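Local coordinates for short-chain dehydrogenase/reductase SDR (Burkholderia phymatum, PDB 5IG2), which probably oxidises or reduces a substrate at a CH-OH group as a short-chain dehydrogenase/reductase, and binds NAD in its Rossmann fold, at residues G27-E32 against L240-V245; K40-D45 against Q79-A84. One frame throughout, in Å; residues are numbered along the deposited sequence.

Contact 1: residues G27-E32 against L240-V245; sequences GRAFAE and LGATDV
Glu32 OE1 and Thr243 OG1 meet through a water, which donates to Glu32 OE1 at 2.5 Å and lies 2.6 Å from Thr243 OG1. This bridge links the start of helix 242-254 to the side of helix 25-36 at the outer border of a contact that otherwise has no direct polar bond between the segments. The other carboxylate oxygen, Glu32 OE2, sits over one face of the Arg28 guanidinium, toward its rim and 3.4 Å from Arg28 NH1, so charge attraction rather than a directed N-H joins them. Arg28 is stretched out, with its first three torsions all near 180°, and its NH2 bonds Thr57 of the second subunit.

Next to this bridge, the methyl of Ala29 presses against the first turn of helix 242-254. Ala29 CB lies 3.3 Å from Ala242 O and 3.8 Å from Ala242 CB, and the small alanines let the backbones come close: Ala29 CA is 5.3 Å from Thr243 CA. That first turn is fixed by Asp244, whose OD2 takes the backbone N-H of the N-cap residue Gly241 on its anti lone pair, at 168°. This is the side-chain-to-N-cap half of a capping box; glycine has no side chain to supply the other half. Deeper in, Val245 CG1 approaches Phe30 CE1 obliquely, at a loose 4.4 Å.

Gly27 is the last glycine of the TGxxxGxG cofactor motif of the family, so the contact lies just beyond the nucleotide-binding turn. The Phe30 ring stacks with Phe96 of strand 94-97 and touches Asn98, an NAD-binding residue. Phe30 and Val245 both reach Leu194 of strand 189-194, while Ala31 and Glu32 turn to Leu58 of helix 48-60. Helix 25-36 is thus packed between helices 48-60 and 242-254, with Phe30 turned to the sheet.

Contact 2: residues K40-D45 against Q79-A84; sequences KLVLAD and QALADA. With NAD (nicotinamide-adenine-dinucleotide), chain F.
Val42 and Leu81 meet because each sends a branch out anti to its own backbone N: Val42 through CG1 (chi1 -180°) and Leu81 through CG (chi1 177°). The two side chains lie alongside each other, pointing opposite ways, with Val42 CG1 3.7 Å from Leu81 CD1. The other methyl, Leu81 CD2, rests 3.7 Å from Ala44 CB. The forked end of one leucine on helix 75-89 therefore seats against two alternate residues on one face of strand 40-45. Val68 and Thr70 also touch Leu81, so strand 65-69 and its following loop help enclose it.

Directly after Ala44, Asp45 grips the adenosine ribose of NAD with both carboxylate oxygens. NAD O2B donates to Asp45 OD1 and NAD O3B to Asp45 OD2, each at 2.7 Å. The backbone N-H groups of Asp47 and Gly23 bond OD1 and OD2 respectively, which fixes the rotation of the carboxylate. Such an acidic residue reading the 2'-hydroxyl is a hallmark of NAD-preferring members of the family; the 2'-phosphate of NADP would probably be repelled here.

In the fold
Contact 1 and contact 2 have centres 19 Å apart and are joined early in the Rossmann fold, where helix 25-36 leads directly into strand 40-45. Both segments of contact 2 fall between 27-32 and 240-245 in the sequence. The two contacts touch where Ala31 of the helix packs on Leu41 and Leu43. These leucines face away from helix 75-89, so the contacts lie on opposite faces of the parallel sheet. Each packs against one face near the NAD site: contact 1 brings a late helix beside the glycine-rich turn, while contact 2 seats the strand that carries Asp45 to the adenosine ribose.

Contact 1: residues G27-E32 against L240-V245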
loop_
_atom_site.group_PDB
_atom_site.type_symbol
_atom_site.label_atom_id
_atom_site.label_comp_id
_atom_site.label_asym_id
_atom_site.label_seq_id
_atom_site.Cartn_x
_atom_site.Cartn_y
_atom_site.Cartn_z
ATOM N N GLY B 27 -6.479 1.627 -45.817
ATOM C CA GLY B 27 -7.651 2.408 -46.177
ATOM C C GLY B 27 -8.210 3.173 -44.995
ATOM O O GLY B 27 -8.513 4.370 -45.092
ATOM N N ARG B 28 -8.329 2.493 -43.853
ATOM C CA ARG B 28 -8.780 3.150 -42.633
ATOM C C ARG B 28 -7.852 4.298 -42.250
ATOM O O ARG B 28 -8.314 5.364 -41.829
ATOM C CB ARG B 28 -8.860 2.118 -41.518
ATOM C CG ARG B 28 -9.304 2.641 -40.180
ATOM C CD ARG B 28 -9.410 1.459 -39.217
ATOM N NE ARG B 28 -9.820 1.839 -37.868
ATOM C CZ ARG B 28 -8.975 2.193 -36.903
ATOM N NH1 ARG B 28 -7.671 2.224 -37.136
ATOM N NH2 ARG B 28 -9.435 2.521 -35.710
ATOM N N ALA B 29 -6.536 4.098 -42.399
ATOM C CA ALA B 29 -5.570 5.142 -42.063
ATOM C C ALA B 29 -5.656 6.321 -43.033
ATOM O O ALA B 29 -5.512 7.481 -42.621
ATOM C CB ALA B 29 -4.158 4.552 -42.044
ATOM N N PHE B 30 -5.870 6.045 -44.328
ATOM C CA PHE B 30 -6.139 7.122 -45.276
ATOM C C PHE B 30 -7.354 7.936 -44.847
ATOM O O PHE B 30 -7.355 9.171 -44.932
ATOM C CB PHE B 30 -6.378 6.561 -46.682
ATOM C CG PHE B 30 -5.195 5.855 -47.288
ATOM C CD1 PHE B 30 -3.890 6.196 -46.939
ATOM C CD2 PHE B 30 -5.397 4.858 -48.243
ATOM C CE1 PHE B 30 -2.806 5.533 -47.537
ATOM C CE2 PHE B 30 -4.323 4.196 -48.835
ATOM C CZ PHE B 30 -3.032 4.527 -48.482
ATOM N N ALA B 31 -8.410 7.255 -44.411
ATOM C CA ALA B 31 -9.623 7.949 -44.011
ATOM C C ALA B 31 -9.371 8.814 -42.782
ATOM O O ALA B 31 -9.820 9.967 -42.723
ATOM C CB ALA B 31 -10.731 6.924 -43.765
ATOM N N GLU B 32 -8.619 8.288 -41.811
ATOM C CA GLU B 32 -8.277 9.069 -40.632
ATOM C C GLU B 32 -7.452 10.289 -41.005
ATOM O O GLU B 32 -7.697 11.390 -40.504
ATOM C CB GLU B 32 -7.519 8.202 -39.633
ATOM C CG GLU B 32 -8.371 7.113 -39.016
ATOM C CD GLU B 32 -7.540 6.120 -38.216
ATOM O OE1 GLU B 32 -6.406 5.814 -38.640
ATOM O OE2 GLU B 32 -8.021 5.646 -37.164
ATOM N N LEU B 240 6.836 -0.027 -39.531
ATOM C CA LEU B 240 5.961 1.105 -39.822
ATOM C C LEU B 240 4.503 0.673 -39.726
ATOM O O LEU B 240 4.140 -0.432 -40.142
ATOM C CB LEU B 240 6.216 1.665 -41.224
ATOM C CG LEU B 240 7.496 2.444 -41.515
ATOM C CD1 LEU B 240 7.586 2.757 -42.997
ATOM C CD2 LEU B 240 7.547 3.721 -40.699
ATOM N N GLY B 241 3.656 1.565 -39.213
ATOM C CA GLY B 241 2.241 1.291 -39.101
ATOM C C GLY B 241 1.441 1.900 -40.244
ATOM O O GLY B 241 1.945 2.681 -41.040
ATOM N N ALA B 242 0.162 1.517 -40.304
ATOM C CA ALA B 242 -0.718 2.060 -41.333
ATOM C C ALA B 242 -0.789 3.583 -41.256
ATOM O O ALA B 242 -0.882 4.258 -42.287
ATOM C CB ALA B 242 -2.114 1.446 -41.216
ATOM N N THR B 243 -0.752 4.141 -40.043
ATOM C CA THR B 243 -0.725 5.594 -39.893
ATOM C C THR B 243 0.475 6.202 -40.607
ATOM O O THR B 243 0.356 7.254 -41.245
ATOM C CB THR B 243 -0.698 5.959 -38.403
ATOM O OG1 THR B 243 -1.890 5.474 -37.776
ATOM C CG2 THR B 243 -0.617 7.474 -38.201
ATOM N N ASP B 244 1.648 5.567 -40.493
ATOM C CA ASP B 244 2.841 6.090 -41.154
ATOM C C ASP B 244 2.700 6.026 -42.665
ATOM O O ASP B 244 3.096 6.961 -43.374
ATOM C CB ASP B 244 4.081 5.311 -40.713
ATOM C CG ASP B 244 4.322 5.385 -39.207
ATOM O OD1 ASP B 244 4.401 6.516 -38.665
ATOM O OD2 ASP B 244 4.435 4.308 -38.571
ATOM N N VAL B 245 2.158 4.923 -43.178
ATOM C CA VAL B 245 1.907 4.821 -44.611
ATOM C C VAL B 245 0.995 5.955 -45.064
ATOM O O VAL B 245 1.246 6.603 -46.087
ATOM C CB VAL B 245 1.328 3.434 -44.954
ATOM C CG1 VAL B 245 0.864 3.378 -46.418
ATOM C CG2 VAL B 245 2.375 2.363 -44.692
HETATM O O HOH W 1 -4.087 6.733 -38.464
#

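Contact 2: residues K40-D45 against Q79-A84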
loop_
_atom_site.group_PDB
_atom_site.type_symbol
_atom_site.label_atom_id
_atom_site.label_comp_id
_atom_site.label_asym_id
_atom_site.label_seq_id
_atom_site.Cartn_x
_atom_site.Cartn_y
_atom_site.Cartn_z
ATOM N N LYS B 40 -13.940 15.559 -46.941
ATOM C CA LYS B 40 -15.170 14.776 -46.898
ATOM C C LYS B 40 -14.873 13.373 -47.403
ATOM O O LYS B 40 -14.122 13.202 -48.362
ATOM C CB LYS B 40 -16.248 15.440 -47.753
ATOM C CG LYS B 40 -16.557 16.870 -47.316
ATOM C CD LYS B 40 -17.361 17.624 -48.354
ATOM C CE LYS B 40 -17.595 19.053 -47.909
ATOM N NZ LYS B 40 -18.573 19.749 -48.782
ATOM N N LEU B 41 -15.433 12.360 -46.739
ATOM C CA LEU B 41 -14.996 10.979 -46.940
ATOM C C LEU B 41 -16.118 10.116 -47.493
ATOM O O LEU B 41 -17.230 10.116 -46.952
ATOM C CB LEU B 41 -14.482 10.352 -45.639
ATOM C CG LEU B 41 -13.324 11.086 -44.966
ATOM C CD1 LEU B 41 -12.995 10.428 -43.639
ATOM C CD2 LEU B 41 -12.098 11.126 -45.887
ATOM N N VAL B 42 -15.807 9.372 -48.557
ATOM C CA VAL B 42 -16.661 8.307 -49.084
ATOM C C VAL B 42 -15.881 7.007 -48.926
ATOM O O VAL B 42 -14.901 6.775 -49.645
ATOM C CB VAL B 42 -17.055 8.557 -50.547
ATOM C CG1 VAL B 42 -17.953 7.439 -51.068
ATOM C CG2 VAL B 42 -17.745 9.917 -50.679
ATOM N N LEU B 43 -16.287 6.169 -47.976
ATOM C CA LEU B 43 -15.517 4.990 -47.594
ATOM C C LEU B 43 -16.215 3.728 -48.081
ATOM O O LEU B 43 -17.424 3.570 -47.894
ATOM C CB LEU B 43 -15.320 4.947 -46.078
ATOM C CG LEU B 43 -14.703 6.211 -45.458
ATOM C CD1 LEU B 43 -14.409 6.013 -43.979
ATOM C CD2 LEU B 43 -13.439 6.623 -46.202
ATOM N N ALA B 44 -15.448 2.829 -48.700
ATOM C CA ALA B 44 -15.994 1.649 -49.356
ATOM C C ALA B 44 -15.245 0.397 -48.921
ATOM O O ALA B 44 -14.018 0.406 -48.789
ATOM C CB ALA B 44 -15.924 1.783 -50.882
ATOM N N ASP B 45 -15.989 -0.687 -48.729
ATOM C CA ASP B 45 -15.417 -1.960 -48.319
ATOM C C ASP B 45 -16.499 -3.020 -48.469
ATOM O O ASP B 45 -17.687 -2.705 -48.464
ATOM C CB ASP B 45 -14.899 -1.902 -46.870
ATOM C CG ASP B 45 -13.733 -2.865 -46.617
ATOM O OD1 ASP B 45 -13.927 -4.095 -46.759
ATOM O OD2 ASP B 45 -12.626 -2.388 -46.255
ATOM N N GLN B 79 -19.366 1.756 -59.996
ATOM C CA GLN B 79 -20.177 2.843 -60.534
ATOM C C GLN B 79 -21.162 3.362 -59.488
ATOM O O GLN B 79 -21.379 4.574 -59.378
ATOM C CB GLN B 79 -20.922 2.381 -61.784
ATOM C CG GLN B 79 -21.760 3.476 -62.431
ATOM C CD GLN B 79 -20.922 4.617 -62.993
ATOM O OE1 GLN B 79 -20.102 4.418 -63.897
ATOM N NE2 GLN B 79 -21.137 5.825 -62.469
ATOM N N ALA B 80 -21.761 2.457 -58.706
ATOM C CA ALA B 80 -22.691 2.883 -57.666
ATOM C C ALA B 80 -21.982 3.696 -56.591
ATOM O O ALA B 80 -22.571 4.622 -56.019
ATOM C CB ALA B 80 -23.384 1.665 -57.055
ATOM N N LEU B 81 -20.717 3.366 -56.315
ATOM C CA LEU B 81 -19.931 4.116 -55.345
ATOM C C LEU B 81 -19.690 5.548 -55.817
ATOM O O LEU B 81 -19.792 6.493 -55.024
ATOM C CB LEU B 81 -18.607 3.389 -55.092
ATOM C CG LEU B 81 -17.612 4.074 -54.155
ATOM C CD1 LEU B 81 -18.183 4.150 -52.739
ATOM C CD2 LEU B 81 -16.259 3.365 -54.181
ATOM N N ALA B 82 -19.358 5.729 -57.101
ATOM C CA ALA B 82 -19.227 7.075 -57.644
ATOM C C ALA B 82 -20.546 7.827 -57.549
ATOM O O ALA B 82 -20.566 9.007 -57.182
ATOM C CB ALA B 82 -18.751 7.025 -59.094
ATOM N N ASP B 83 -21.660 7.160 -57.869
ATOM C CA ASP B 83 -22.966 7.814 -57.791
ATOM C C ASP B 83 -23.278 8.262 -56.366
ATOM O O ASP B 83 -23.812 9.358 -56.151
ATOM C CB ASP B 83 -24.070 6.884 -58.295
ATOM C CG ASP B 83 -23.891 6.479 -59.756
ATOM O OD1 ASP B 83 -23.111 7.129 -60.491
ATOM O OD2 ASP B 83 -24.550 5.502 -60.172
ATOM N N ALA B 84 -22.961 7.425 -55.377
ATOM C CA ALA B 84 -23.178 7.816 -53.988
ATOM C C ALA B 84 -22.260 8.970 -53.593
ATOM O O ALA B 84 -22.675 9.882 -52.862
ATOM C CB ALA B 84 -22.967 6.613 -53.070
HETATM P PA NAD F . -6.468 -5.057 -44.915
HETATM O O1A NAD F . -6.969 -6.448 -44.940
HETATM O O2A NAD F . -6.253 -4.506 -43.497
HETATM O O5B NAD F . -7.383 -4.037 -45.726
HETATM C C5B NAD F . -7.843 -4.351 -47.054
HETATM C C4B NAD F . -9.334 -4.151 -47.060
HETATM O O4B NAD F . -9.845 -4.421 -48.384
HETATM C C3B NAD F . -10.129 -5.042 -46.089
HETATM O O3B NAD F . -10.935 -4.265 -45.211
HETATM C C2B NAD F . -11.002 -5.901 -47.017
HETATM O O2B NAD F . -12.285 -6.172 -46.463
HETATM C C1B NAD F . -11.126 -4.993 -48.232
HETATM N N9A NAD F . -11.487 -5.684 -49.464
HETATM C C8A NAD F . -11.043 -6.905 -49.898
HETATM N N7A NAD F . -11.631 -7.331 -50.989
HETATM C C5A NAD F . -12.522 -6.315 -51.299
HETATM C C6A NAD F . -13.458 -6.159 -52.339
HETATM N N6A NAD F . -13.723 -7.104 -53.245
HETATM N N1A NAD F . -14.160 -5.006 -52.384
HETATM C C2A NAD F . -13.947 -4.085 -51.437
HETATM N N3A NAD F . -13.111 -4.130 -50.392
HETATM C C4A NAD F . -12.429 -5.283 -50.378
HETATM O O3 NAD F . -5.095 -4.971 -45.710
HETATM P PN NAD F . -4.200 -3.729 -46.169
HETATM O O1N NAD F . -4.682 -2.485 -45.518
HETATM O O2N NAD F . -2.789 -4.136 -45.990
HETATM O O5D NAD F . -4.548 -3.723 -47.723
HETATM C C5D NAD F . -4.620 -2.492 -48.474
HETATM C C4D NAD F . -3.756 -2.640 -49.702
HETATM O O4D NAD F . -2.354 -2.614 -49.338
HETATM C C3D NAD F . -3.965 -3.928 -50.508
HETATM O O3D NAD F . -4.007 -3.619 -51.896
HETATM C C2D NAD F . -2.703 -4.735 -50.196
HETATM O O2D NAD F . -2.403 -5.635 -51.255
HETATM C C1D NAD F . -1.699 -3.597 -50.088
HETATM N N1N NAD F . -0.356 -3.918 -49.401
HETATM C C2N NAD F . -0.365 -4.332 -48.121
HETATM C C3N NAD F . 0.827 -4.587 -47.468
HETATM C C7N NAD F . 0.912 -4.899 -46.006
HETATM O O7N NAD F . 1.938 -5.435 -45.559
HETATM N N7N NAD F . -0.163 -4.695 -45.262
HETATM C C4N NAD F . 2.018 -4.395 -48.158
HETATM C C5N NAD F . 1.996 -3.951 -49.469
HETATM C C6N NAD F . 0.790 -3.721 -50.082
#